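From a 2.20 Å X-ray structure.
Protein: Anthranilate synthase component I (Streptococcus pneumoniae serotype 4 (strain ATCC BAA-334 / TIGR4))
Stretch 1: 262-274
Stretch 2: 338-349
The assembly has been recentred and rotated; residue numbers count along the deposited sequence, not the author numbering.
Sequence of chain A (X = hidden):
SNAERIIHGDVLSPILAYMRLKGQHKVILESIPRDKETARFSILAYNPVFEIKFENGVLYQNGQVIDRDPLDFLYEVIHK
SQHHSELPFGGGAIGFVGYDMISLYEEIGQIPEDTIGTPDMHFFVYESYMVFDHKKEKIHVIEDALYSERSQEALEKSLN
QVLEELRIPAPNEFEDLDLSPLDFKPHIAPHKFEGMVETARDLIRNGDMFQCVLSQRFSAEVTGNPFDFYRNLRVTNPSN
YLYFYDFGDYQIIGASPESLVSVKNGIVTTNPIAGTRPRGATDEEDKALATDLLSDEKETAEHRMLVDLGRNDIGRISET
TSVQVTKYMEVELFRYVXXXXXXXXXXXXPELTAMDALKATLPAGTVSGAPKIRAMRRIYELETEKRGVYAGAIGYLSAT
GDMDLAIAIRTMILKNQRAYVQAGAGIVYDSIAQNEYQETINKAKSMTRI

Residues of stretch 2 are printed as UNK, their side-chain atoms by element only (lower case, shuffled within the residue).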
ATOM      1  N   SER A 262       0.985   8.266 -23.083  1.00 24.10           N
ATOM      2  CA  SER A 262       0.492   6.905 -23.034  1.00 18.47           C
ATOM      3  C   SER A 262      -0.598   6.727 -24.081  1.00 24.01           C
ATOM      4  O   SER A 262      -1.274   7.680 -24.483  1.00 27.19           O
ATOM      5  CB  SER A 262      -0.042   6.549 -21.652  1.00 19.05           C
ATOM      6  OG  SER A 262      -1.264   7.210 -21.400  1.00 30.42           O
ATOM      7  N   VAL A 263      -0.747   5.492 -24.533  1.00 18.92           N
ATOM      8  CA  VAL A 263      -1.811   5.112 -25.444  1.00 21.21           C
ATOM      9  C   VAL A 263      -2.510   3.910 -24.844  1.00 20.31           C
ATOM     10  O   VAL A 263      -1.856   2.918 -24.505  1.00 21.27           O
ATOM     11  CB  VAL A 263      -1.282   4.780 -26.845  1.00 16.65           C
ATOM     12  CG1 VAL A 263      -2.449   4.480 -27.784  1.00 22.42           C
ATOM     13  CG2 VAL A 263      -0.411   5.899 -27.351  1.00 17.15           C
ATOM     14  N   LYS A 264      -3.833   3.998 -24.719  1.00 21.59           N
ATOM     15  CA  LYS A 264      -4.614   2.958 -24.057  1.00 23.12           C
ATOM     16  C   LYS A 264      -5.955   2.849 -24.769  1.00 22.87           C
ATOM     17  O   LYS A 264      -6.742   3.801 -24.756  1.00 27.07           O
ATOM     18  CB  LYS A 264      -4.791   3.282 -22.577  1.00 29.87           C
ATOM     19  CG  LYS A 264      -5.889   2.492 -21.889  1.00 43.24           C
ATOM     20  CD  LYS A 264      -5.368   1.208 -21.283  1.00 49.72           C
ATOM     21  CE  LYS A 264      -6.407   0.599 -20.351  1.00 61.95           C
ATOM     22  NZ  LYS A 264      -6.911   1.592 -19.352  1.00 64.77           N
ATOM     23  N   ASN A 265      -6.190   1.701 -25.405  1.00 25.38           N
ATOM     24  CA  ASN A 265      -7.410   1.427 -26.169  1.00 27.48           C
ATOM     25  C   ASN A 265      -7.750   2.573 -27.121  1.00 28.41           C
ATOM     26  O   ASN A 265      -8.873   3.076 -27.149  1.00 21.85           O
ATOM     27  CB  ASN A 265      -8.583   1.131 -25.235  1.00 29.48           C
ATOM     28  CG  ASN A 265      -8.377  -0.147 -24.427  1.00 49.72           C
ATOM     29  OD1 ASN A 265      -7.682  -1.070 -24.862  1.00 57.17           O
ATOM     30  ND2 ASN A 265      -8.978  -0.202 -23.245  1.00 53.54           N
ATOM     31  N   GLY A 266      -6.760   2.987 -27.909  1.00 23.57           N
ATOM     32  CA  GLY A 266      -6.954   4.023 -28.898  1.00 28.94           C
ATOM     33  C   GLY A 266      -7.010   5.439 -28.362  1.00 29.83           C
ATOM     34  O   GLY A 266      -7.165   6.375 -29.158  1.00 28.77           O
ATOM     35  N   ILE A 267      -6.903   5.627 -27.048  1.00 20.24           N
ATOM     36  CA  ILE A 267      -6.892   6.947 -26.425  1.00 22.60           C
ATOM     37  C   ILE A 267      -5.444   7.346 -26.138  1.00 27.11           C
ATOM     38  O   ILE A 267      -4.693   6.584 -25.511  1.00 25.22           O
ATOM     39  CB  ILE A 267      -7.729   6.951 -25.133  1.00 24.06           C
ATOM     40  CG1 ILE A 267      -9.111   6.329 -25.379  1.00 24.35           C
ATOM     41  CG2 ILE A 267      -7.839   8.360 -24.549  1.00 20.45           C
ATOM     42  CD1 ILE A 267      -9.909   6.992 -26.495  1.00 26.72           C
ATOM     43  N   VAL A 268      -5.053   8.534 -26.596  1.00 20.92           N
ATOM     44  CA  VAL A 268      -3.749   9.128 -26.287  1.00 22.66           C
ATOM     45  C   VAL A 268      -3.915  10.092 -25.120  1.00 29.64           C
ATOM     46  O   VAL A 268      -4.822  10.935 -25.124  1.00 29.57           O
ATOM     47  CB  VAL A 268      -3.165   9.850 -27.511  1.00 24.29           C
ATOM     48  CG1 VAL A 268      -1.741  10.307 -27.239  1.00 18.85           C
ATOM     49  CG2 VAL A 268      -3.212   8.943 -28.711  1.00 30.56           C
ATOM     50  N   THR A 269      -3.038   9.983 -24.126  1.00 20.05           N
ATOM     51  CA  THR A 269      -3.113  10.806 -22.925  1.00 23.82           C
ATOM     52  C   THR A 269      -1.763  11.452 -22.645  1.00 22.91           C
ATOM     53  O   THR A 269      -0.727  10.790 -22.728  1.00 21.46           O
ATOM     54  CB  THR A 269      -3.535   9.971 -21.701  1.00 24.42           C
ATOM     55  OG1 THR A 269      -4.822   9.385 -21.935  1.00 26.03           O
ATOM     56  CG2 THR A 269      -3.582  10.830 -20.433  1.00 22.53           C
ATOM     57  N   THR A 270      -1.772  12.743 -22.309  1.00 22.89           N
ATOM     58  CA  THR A 270      -0.618  13.392 -21.711  1.00 22.95           C
ATOM     59  C   THR A 270      -1.016  13.962 -20.360  1.00 31.72           C
ATOM     60  O   THR A 270      -2.196  14.192 -20.078  1.00 28.49           O
ATOM     61  CB  THR A 270      -0.032  14.518 -22.582  1.00 31.76           C
ATOM     62  OG1 THR A 270      -1.011  15.546 -22.775  1.00 37.92           O
ATOM     63  CG2 THR A 270       0.438  13.994 -23.931  1.00 32.16           C
ATOM     64  N   ASN A 271      -0.014  14.201 -19.527  1.00 24.78           N
ATOM     65  CA  ASN A 271      -0.222  14.641 -18.151  1.00 32.11           C
ATOM     66  C   ASN A 271       0.739  15.793 -17.878  1.00 34.76           C
ATOM     67  O   ASN A 271       1.774  15.617 -17.218  1.00 32.15           O
ATOM     68  CB  ASN A 271      -0.039  13.468 -17.187  1.00 25.82           C
ATOM     69  CG  ASN A 271      -0.187  13.872 -15.741  1.00 45.15           C
ATOM     70  OD1 ASN A 271       0.670  13.562 -14.914  1.00 51.02           O
ATOM     71  ND2 ASN A 271      -1.270  14.581 -15.423  1.00 34.92           N
ATOM     72  N   PRO A 272       0.441  16.984 -18.392  1.00 34.53           N
ATOM     73  CA  PRO A 272       1.333  18.127 -18.168  1.00 33.48           C
ATOM     74  C   PRO A 272       1.606  18.373 -16.697  1.00 42.57           C
ATOM     75  O   PRO A 272       0.679  18.517 -15.891  1.00 46.35           O
ATOM     76  CB  PRO A 272       0.569  19.295 -18.801  1.00 29.85           C
ATOM     77  CG  PRO A 272      -0.266  18.668 -19.833  1.00 35.05           C
ATOM     78  CD  PRO A 272      -0.674  17.329 -19.292  1.00 31.75           C
ATOM     79  N   ILE A 273       2.889  18.380 -16.340  1.00 47.34           N
ATOM     80  CA  ILE A 273       3.343  18.677 -14.987  1.00 52.59           C
ATOM     81  C   ILE A 273       4.291  19.860 -15.086  1.00 55.77           C
ATOM     82  O   ILE A 273       5.354  19.754 -15.712  1.00 55.39           O
ATOM     83  CB  ILE A 273       4.039  17.472 -14.332  1.00 54.71           C
ATOM     84  CG1 ILE A 273       3.099  16.263 -14.253  1.00 48.48           C
ATOM     85  CG2 ILE A 273       4.544  17.845 -12.948  1.00 54.81           C
ATOM     86  CD1 ILE A 273       1.979  16.415 -13.244  1.00 48.68           C
ATOM     87  N   ALA A 274       3.897  20.981 -14.485  1.00 54.32           N
ATOM     88  CA  ALA A 274       4.681  22.216 -14.471  1.00 58.88           C
ATOM     89  C   ALA A 274       3.962  23.279 -13.647  1.00 61.53           C
ATOM     90  O   ALA A 274       4.544  24.309 -13.305  1.00 76.92           O
ATOM     91  CB  ALA A 274       4.929  22.726 -15.886  1.00 59.17           C
ATOM     92  N   UNK A 338       6.566  21.100  -5.649  1.00 92.75           N
ATOM     93  CA  UNK A 338       5.122  21.198  -5.880  1.00 95.40           C
ATOM     94  C   UNK A 338       4.834  21.592  -7.336  1.00 91.38           C
ATOM     95  O   UNK A 338       5.596  22.356  -7.931  1.00 88.10           O
ATOM     96 se   UNK A 338       2.473  23.328  -3.229  1.00125.51          SE
ATOM     97  c   UNK A 338       4.517  22.221  -4.918  1.00105.84           C
ATOM     98  c   UNK A 338       3.066  21.993  -4.539  1.00116.22           C
ATOM     99  c   UNK A 338       0.707  22.607  -2.813  1.00120.94           C
ATOM    100  N   UNK A 339       3.737  21.083  -7.905  1.00 88.76           N
ATOM    101  CA  UNK A 339       3.463  21.278  -9.325  1.00 81.30           C
ATOM    102  C   UNK A 339       1.967  21.416  -9.585  1.00 69.17           C
ATOM    103  O   UNK A 339       1.129  20.920  -8.826  1.00 62.49           O
ATOM    104  n   UNK A 339       7.541  20.598 -11.039  1.00 85.18           N
ATOM    105  n   UNK A 339       6.354  19.249  -9.872  1.00 85.53           N
ATOM    106  c   UNK A 339       6.236  21.013 -11.153  1.00 85.71           C
ATOM    107  c   UNK A 339       5.480  20.167 -10.413  1.00 86.37           C
ATOM    108  c   UNK A 339       4.003  20.117 -10.173  1.00 85.97           C
ATOM    109  c   UNK A 339       7.584  19.530 -10.262  1.00 84.26           C
ATOM    110  N   UNK A 340       1.649  22.073 -10.698  1.00 67.55           N
ATOM    111  CA  UNK A 340       0.291  22.121 -11.226  1.00 60.51           C
ATOM    112  C   UNK A 340       0.108  21.015 -12.258  1.00 56.71           C
ATOM    113  O   UNK A 340       0.977  20.802 -13.109  1.00 56.71           O
ATOM    114  c   UNK A 340       0.098  24.659 -10.880  1.00 48.13           C
ATOM    115  c   UNK A 340       0.317  25.972 -11.621  1.00 52.41           C
ATOM    116  c   UNK A 340      -1.163  24.716 -10.029  1.00 42.26           C
ATOM    117  c   UNK A 340       0.013  23.484 -11.857  1.00 49.25           C
ATOM    118  N   UNK A 341      -1.026  20.310 -12.183  1.00 55.35           N
ATOM    119  CA  UNK A 341      -1.231  19.103 -12.975  1.00 55.37           C
ATOM    120  C   UNK A 341      -2.498  19.183 -13.824  1.00 46.67           C
ATOM    121  O   UNK A 341      -3.513  19.763 -13.420  1.00 33.69           O
ATOM    122  o   UNK A 341      -1.245  16.681 -12.895  1.00 67.58           O
ATOM    123  c   UNK A 341      -1.293  17.855 -12.079  1.00 57.89           C
ATOM    124  c   UNK A 341      -2.575  17.825 -11.275  1.00 30.15           C
ATOM    125  N   UNK A 342      -2.428  18.566 -15.005  1.00 40.76           N
ATOM    126  CA  UNK A 342      -3.558  18.503 -15.922  1.00 33.29           C
ATOM    127  C   UNK A 342      -3.520  17.193 -16.699  1.00 37.72           C
ATOM    128  O   UNK A 342      -2.489  16.515 -16.769  1.00 31.13           O
ATOM    129  c   UNK A 342      -3.564  19.683 -16.902  1.00 32.23           C
ATOM    130  o   UNK A 342      -3.673  20.926 -16.236  1.00 35.38           O
ATOM    131  N   UNK A 343      -4.655  16.863 -17.315  1.00 37.68           N
ATOM    132  CA  UNK A 343      -4.797  15.672 -18.148  1.00 31.17           C
ATOM    133  C   UNK A 343      -5.392  16.083 -19.493  1.00 32.39           C
ATOM    134  O   UNK A 343      -6.423  16.766 -19.544  1.00 25.85           O
ATOM    135  c   UNK A 343      -5.060  14.189 -16.118  1.00 27.54           C
ATOM    136  c   UNK A 343      -5.855  13.382 -18.356  1.00 24.07           C
ATOM    137  c   UNK A 343      -5.673  14.602 -17.462  1.00 32.03           C
ATOM    138  N   UNK A 344      -4.733  15.679 -20.577  1.00 31.27           N
ATOM    139  CA  UNK A 344      -5.206  15.907 -21.938  1.00 23.48           C
ATOM    140  C   UNK A 344      -5.361  14.553 -22.615  1.00 32.55           C
ATOM    141  O   UNK A 344      -4.468  13.702 -22.515  1.00 21.63           O
ATOM    142  c   UNK A 344      -3.828  18.015 -21.915  1.00 29.82           C
ATOM    143  c   UNK A 344      -4.242  16.801 -22.737  1.00 29.13           C
ATOM    144  c   UNK A 344      -4.889  17.218 -24.071  1.00 31.02           C
ATOM    145  N   UNK A 345      -6.488  14.356 -23.301  1.00 23.05           N
ATOM    146  CA  UNK A 345      -6.793  13.094 -23.959  1.00 25.61           C
ATOM    147  C   UNK A 345      -7.368  13.351 -25.344  1.00 26.98           C
ATOM    148  O   UNK A 345      -8.041  14.362 -25.577  1.00 23.75           O
ATOM    149  n   UNK A 345      -6.834   9.291 -20.216  1.00 30.38           N
ATOM    150  c   UNK A 345      -7.817  10.356 -19.798  1.00 29.39           C
ATOM    151  c   UNK A 345      -7.801  12.254 -23.155  1.00 24.46           C
ATOM    152  c   UNK A 345      -7.266  11.708 -21.845  1.00 22.84           C
ATOM    153  c   UNK A 345      -8.380  11.077 -21.013  1.00 29.26           C
ATOM    154  N   UNK A 346      -7.118  12.408 -26.252  1.00 24.44           N
ATOM    155  CA  UNK A 346      -7.759  12.422 -27.556  1.00 22.63           C
ATOM    156  C   UNK A 346      -7.875  11.025 -28.130  1.00 23.14           C
ATOM    157  O   UNK A 346      -7.214  10.087 -27.676  1.00 22.63           O
ATOM    158  N   UNK A 347      -8.712  10.901 -29.160  1.00 24.06           N
ATOM    159  CA  UNK A 347      -8.938   9.626 -29.836  1.00 22.90           C
ATOM    160  C   UNK A 347      -8.009   9.513 -31.047  1.00 22.57           C
ATOM    161  O   UNK A 347      -8.190  10.211 -32.047  1.00 24.87           O
ATOM    162  c   UNK A 347     -10.769   8.135 -30.814  1.00 38.90           C
ATOM    163  n   UNK A 347     -13.059   8.427 -29.934  1.00 65.91           N
ATOM    164  c   UNK A 347     -12.265   8.053 -31.106  1.00 46.59           C
ATOM    165  c   UNK A 347     -10.401   9.496 -30.246  1.00 24.01           C
ATOM    166  n   UNK A 347     -14.063   8.032 -27.894  1.00 71.68           N
ATOM    167  c   UNK A 347     -13.338   7.604 -28.922  1.00 71.80           C
ATOM    168  n   UNK A 347     -12.885   6.356 -28.934  1.00 68.87           N
ATOM    169  N   UNK A 348      -7.027   8.626 -30.953  1.00 21.83           N
ATOM    170  CA  UNK A 348      -6.057   8.419 -32.024  1.00 23.37           C
ATOM    171  C   UNK A 348      -6.745   8.105 -33.352  1.00 22.58           C
ATOM    172  O   UNK A 348      -7.701   7.331 -33.404  1.00 23.08           O
ATOM    173  c   UNK A 348      -3.843   7.008 -32.391  1.00 34.05           C
ATOM    174  c   UNK A 348      -5.128   7.272 -31.622  1.00 28.20           C
ATOM    175  c   UNK A 348      -3.191   5.746 -31.850  1.00 28.98           C
ATOM    176  c   UNK A 348      -2.908   8.202 -32.280  1.00 36.41           C
ATOM    177  N   UNK A 349      -6.261   8.716 -34.428  1.00 22.95           N
ATOM    178  CA  UNK A 349      -6.848   8.484 -35.741  1.00 25.88           C
ATOM    179  C   UNK A 349      -6.651   7.027 -36.156  1.00 24.12           C
ATOM    180  O   UNK A 349      -5.641   6.409 -35.811  1.00 23.45           O
ATOM    181  c   UNK A 349      -5.647  11.745 -37.448  1.00 25.34           C
ATOM    182  c   UNK A 349      -8.038  11.129 -37.128  1.00 29.20           C
ATOM    183  c   UNK A 349      -6.232   9.413 -36.786  1.00 24.54           C
ATOM    184  c   UNK A 349      -6.603  10.889 -36.662  1.00 32.57           C
TER
HETATM  185  O   HOH W   1     -12.018   3.825 -27.740  1.00 53.46           O
HETATM  186  O   HOH W   2      -8.430   5.748 -31.594  1.00 29.79           O

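Position 338 carries three carbons and a selenium in an unbranched chain. It touches nothing on stretch 1. It is selenomethionine, Met338.

Position 339 has one carbon leading to a five-membered ring of three carbons and two nitrogens. Ile273 CG2 lies over one ring face, 3.9 Å from its centroid. The ring is histidine, His339, although it is poorly ordered.

Position 340 has four carbons, forked at the second. Its backbone O accepts a hydrogen bond from Ala274 N at 3.2 Å. The fork identifies Leu340.

Position 341 has a CB bearing one oxygen and one carbon. Its oxygen lies near Asn271 ND2 and Ile273 CD1. That makes it Thr341. Asn271 ND2 donates to Thr341 OG1 at 3.3 Å, and Ile273 CD1 packs against the same oxygen.

Position 342 has one carbon and one oxygen. Its carbon lies near Pro272 CD. This is Ser342. Its N donates to Pro272 O at 3.2 Å, and its O accepts a weak bond from Asn271 ND2 at 2.7 Å. Pro272 N has no hydrogen to offer that O.

Position 343 has three carbons, branched at CB. They lie near Thr269 CG2 and Asn271 ND2. The shape and elements fit valine, Val343.

Position 344 has the same three-carbon fork, here beside Pro272 and Thr270. It is Val344. Val344 CG2 is 4.2 Å from Pro272 CD. Its backbone pairs with Thr270 in both directions: Thr270 N to Val344 O is 2.9 Å, and Val344 N to Thr270 O is 3.0 Å.

Position 345 has four carbons in a row ending in nitrogen, which reaches Thr269. This is Lys345. Lys345 NZ donates to Thr269 OG1 at 2.6 Å.

Position 346 has no side-chain atoms, so it is Gly346. It exchanges two backbone hydrogen bonds with Val268.

Position 347 has three carbons, a nitrogen, then a carbon carrying two more nitrogens. Ile267 CD1 lies over one face of the planar end. That end is a guanidinium, so this is Arg347. Ile267 CD1 is 3.9 Å from Arg347 NH1. A water joins NH1, by a weak bond, to Asn265 O.

Position 348 has four carbons, forked at the second, and points toward stretch 1. Its fork packs on Val268 CG2. It is Leu348. Leu348 CD1 is 3.7 Å from Val268 CG2. Leu348 N donates to Gly266 O at 2.9 Å.

Position 349 has another four-carbon fork but points away. It is Leu349.

The contact is an antiparallel strand pairing. Backbone hydrogen bonds hold the register from Gly266 to Ala274. Ile267, Thr269, Lys345 and Arg347 share one face. Val268, Thr270 and Val344 share the other. Thr270 OG1 is buried without a polar partner.

Stretch 2 (338-349) MHLTSVVKGRLL
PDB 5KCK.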